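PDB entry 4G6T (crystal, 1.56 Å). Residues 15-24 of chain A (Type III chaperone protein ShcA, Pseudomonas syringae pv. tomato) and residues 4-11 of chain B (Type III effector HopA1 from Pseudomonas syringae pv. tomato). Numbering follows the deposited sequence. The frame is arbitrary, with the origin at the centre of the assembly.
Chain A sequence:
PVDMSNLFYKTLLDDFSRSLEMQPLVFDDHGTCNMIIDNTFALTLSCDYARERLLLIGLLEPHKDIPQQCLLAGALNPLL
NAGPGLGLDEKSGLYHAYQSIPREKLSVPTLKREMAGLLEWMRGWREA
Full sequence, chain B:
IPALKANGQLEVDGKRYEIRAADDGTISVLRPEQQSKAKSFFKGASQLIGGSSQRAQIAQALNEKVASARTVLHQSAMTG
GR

Chain A (15-24) DFSRSLEMQP
Chain B, residues 4-11: LKANGQLE

The chaperone stretch leaves a helix, and the effector segment runs antiparallel alongside the turn that follows; two backbone hydrogen bonds fasten the chains, and 451 Å² is buried. In the last turn, Ser A19 N bonds to Asp A15 O (3.0 Å) and Leu A20 N to Phe A16 O (2.9 Å). Glu A21, at phi/psi 47/59, follows in a Schellman motif: Met A22 N donates to Ser A17 O (3.2 Å), and Glu A21 N makes a weak bond to Arg A18 O (3.2 Å). Met A22 (-140/162) and Gln A23 (-51/137; t, t) then continue extended. In chain B, Lys B5 (-70/151), Ala B6 (-81/-20) and Asn B7 (-111/102) lead into a strand that includes Gln B9 (-119/110) and Leu B10 (-92/114).

Leu A20 O accepts from Gln B9 N (3.2 Å, 161° at the hydrogen) and lies 3.3 Å from Gly B8 CA in a CA-H...O contact. The second bond runs the other way, Gln A23 N to Lys B5 O (2.8 Å, 172°), and Met A22 CA approaches that Lys B5 O at 3.4 Å. Ser A19 OG, Asn B7 ND2 and Gln B9 NE2 are satisfied elsewhere in the structure. Leu A20 CA faces Gly B8 CA at 4.7 Å, and Gln A23 CA faces Ala B6 CA at 5.5 Å.

Gly B8 (-79/156) is buried against Leu A20 and Met A22. A CB on Gly B8 would lie 2.4 Å from Met A22 SD and 3.0 Å from Leu A20 CB, so glycine fits where a side chain would clash. Met A22 (p, t, m) carries its CE to 3.6 Å from Ala B6 O.

Leu B10 (t, p) packs against two apolar side chains: Leu B10 CB is 4.1 Å from CD1 of Leu A20 (chi1 -98°, chi2 p), and Leu B10 CD1 is 4.3 Å from CE1 of Phe A16 (t). At the exposed margin, Lys B5 (p, t, t, t) brings its CE 3.0 Å from Glu A21 O. Lys B5 NZ remains 4.2 Å from Glu A21 OE1, too far for a salt bridge.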

# COMPACT_ATOMS: atom_id res chain seq x y z
N ASP A 15 -12.31 -3.25 8.22
CA ASP A 15 -12.36 -4.65 8.64
C ASP A 15 -10.95 -5.24 8.83
O ASP A 15 -10.74 -6.04 9.73
CB ASP A 15 -13.14 -5.52 7.64
CG ASP A 15 -14.67 -5.32 7.75
OD1 ASP A 15 -15.07 -4.58 8.66
OD2 ASP A 15 -15.43 -5.93 6.97
N PHE A 16 -10.03 -4.84 7.96
CA PHE A 16 -8.62 -5.26 8.07
C PHE A 16 -8.01 -4.74 9.36
O PHE A 16 -7.40 -5.51 10.11
CB PHE A 16 -7.90 -4.75 6.81
CG PHE A 16 -6.40 -4.95 6.78
CD1 PHE A 16 -5.89 -6.16 6.41
CD2 PHE A 16 -5.56 -3.87 6.99
CE1 PHE A 16 -4.51 -6.34 6.30
CE2 PHE A 16 -4.17 -4.04 6.90
CZ PHE A 16 -3.67 -5.28 6.56
N SER A 17 -8.26 -3.46 9.66
CA SER A 17 -7.74 -2.80 10.87
C SER A 17 -8.33 -3.53 12.07
O SER A 17 -7.64 -3.82 13.04
CB SER A 17 -8.11 -1.33 10.88
OG SER A 17 -7.59 -0.58 9.79
N ARG A 18 -9.60 -3.88 12.02
CA ARG A 18 -10.24 -4.58 13.17
C ARG A 18 -9.60 -5.94 13.38
O ARG A 18 -9.42 -6.39 14.53
CB ARG A 18 -11.73 -4.77 12.91
CG ARG A 18 -12.56 -3.52 13.14
CD ARG A 18 -14.02 -3.78 12.76
NE ARG A 18 -14.80 -2.56 12.83
CZ ARG A 18 -16.13 -2.47 12.76
NH1 ARG A 18 -16.92 -3.54 12.62
NH2 ARG A 18 -16.68 -1.28 12.86
N SER A 19 -9.26 -6.60 12.29
CA SER A 19 -8.60 -7.90 12.36
C SER A 19 -7.20 -7.75 12.98
O SER A 19 -6.77 -8.60 13.74
CB SER A 19 -8.45 -8.50 10.96
OG SER A 19 -8.18 -9.89 11.05
N LEU A 20 -6.50 -6.70 12.58
CA LEU A 20 -5.12 -6.39 13.02
C LEU A 20 -5.13 -5.87 14.48
O LEU A 20 -4.08 -5.61 15.07
CB LEU A 20 -4.49 -5.34 12.09
CG LEU A 20 -3.56 -5.93 11.00
CD1 LEU A 20 -4.22 -7.02 10.17
CD2 LEU A 20 -3.10 -4.75 10.15
N GLU A 21 -6.35 -5.72 15.03
CA GLU A 21 -6.64 -5.11 16.34
C GLU A 21 -5.92 -3.79 16.56
O GLU A 21 -5.16 -3.64 17.50
CB GLU A 21 -6.31 -6.10 17.47
CG GLU A 21 -7.11 -7.39 17.36
CD GLU A 21 -6.72 -8.43 18.39
OE1 GLU A 21 -5.63 -8.33 19.00
OE2 GLU A 21 -7.52 -9.36 18.60
N MET A 22 -6.16 -2.83 15.69
CA MET A 22 -5.45 -1.58 15.72
C MET A 22 -6.34 -0.40 15.42
O MET A 22 -7.45 -0.51 14.84
CB MET A 22 -4.25 -1.56 14.74
CG MET A 22 -4.67 -1.47 13.28
SD MET A 22 -3.31 -1.66 12.08
CE MET A 22 -2.61 -0.06 12.08
N GLN A 23 -5.85 0.75 15.79
CA GLN A 23 -6.49 1.97 15.47
C GLN A 23 -6.75 1.96 13.95
O GLN A 23 -5.86 1.61 13.22
CB GLN A 23 -5.49 3.06 15.76
CG GLN A 23 -5.90 4.43 15.35
CD GLN A 23 -4.78 5.42 15.61
OE1 GLN A 23 -4.04 5.29 16.60
NE2 GLN A 23 -4.63 6.38 14.72
N PRO A 24 -7.93 2.39 13.49
CA PRO A 24 -8.21 2.20 12.06
C PRO A 24 -7.24 2.90 11.11
O PRO A 24 -6.88 4.06 11.27
CB PRO A 24 -9.64 2.75 11.91
CG PRO A 24 -10.20 2.59 13.29
CD PRO A 24 -9.07 3.02 14.16
N LEU B 4 -6.05 0.56 22.63
CA LEU B 4 -6.49 1.05 21.28
C LEU B 4 -5.26 1.27 20.35
O LEU B 4 -5.05 2.34 19.82
CB LEU B 4 -7.31 2.35 21.47
CG LEU B 4 -8.14 2.48 22.77
CD1 LEU B 4 -9.06 1.29 23.02
CD2 LEU B 4 -7.23 2.72 23.99
N LYS B 5 -4.49 0.20 20.14
CA LYS B 5 -3.05 0.31 19.77
C LYS B 5 -2.77 0.83 18.35
O LYS B 5 -3.57 0.63 17.43
CB LYS B 5 -2.33 -1.03 20.00
CG LYS B 5 -2.93 -2.26 19.30
CD LYS B 5 -2.13 -3.54 19.54
CE LYS B 5 -2.64 -4.68 18.66
NZ LYS B 5 -2.15 -6.04 19.04
N ALA B 6 -1.63 1.49 18.19
CA ALA B 6 -1.21 2.03 16.89
C ALA B 6 -0.58 0.93 16.05
O ALA B 6 -0.48 1.03 14.83
CB ALA B 6 -0.21 3.16 17.12
N ASN B 7 -0.16 -0.15 16.70
CA ASN B 7 0.63 -1.17 16.03
C ASN B 7 -0.15 -2.45 15.86
O ASN B 7 -0.31 -3.25 16.78
CB ASN B 7 1.99 -1.36 16.69
CG ASN B 7 1.90 -1.65 18.17
OD1 ASN B 7 1.21 -0.94 18.90
ND2 ASN B 7 2.58 -2.70 18.62
N GLY B 8 -0.64 -2.65 14.65
CA GLY B 8 -1.38 -3.84 14.33
C GLY B 8 -0.49 -5.01 14.08
O GLY B 8 0.67 -4.86 13.66
N GLN B 9 -1.05 -6.18 14.26
CA GLN B 9 -0.33 -7.39 14.04
C GLN B 9 -1.05 -8.16 12.94
O GLN B 9 -2.23 -8.58 13.07
CB GLN B 9 -0.20 -8.18 15.35
CG GLN B 9 0.43 -7.38 16.48
CD GLN B 9 1.87 -6.98 16.24
OE1 GLN B 9 2.64 -7.69 15.56
NE2 GLN B 9 2.23 -5.82 16.77
N LEU B 10 -0.38 -8.23 11.80
CA LEU B 10 -0.85 -8.95 10.65
C LEU B 10 -0.27 -10.32 10.77
O LEU B 10 0.97 -10.46 10.73
CB LEU B 10 -0.37 -8.27 9.36
CG LEU B 10 -0.44 -9.12 8.05
CD1 LEU B 10 -1.88 -9.41 7.72
CD2 LEU B 10 0.29 -8.44 6.89
N GLU B 11 -1.10 -11.33 10.97
CA GLU B 11 -0.65 -12.71 11.03
C GLU B 11 -1.17 -13.49 9.84
O GLU B 11 -2.38 -13.55 9.60
CB GLU B 11 -1.12 -13.38 12.32
CG GLU B 11 -1.08 -12.45 13.53
CD GLU B 11 -1.04 -13.18 14.87
OE1 GLU B 11 -1.49 -14.35 14.93
OE2 GLU B 11 -0.52 -12.58 15.83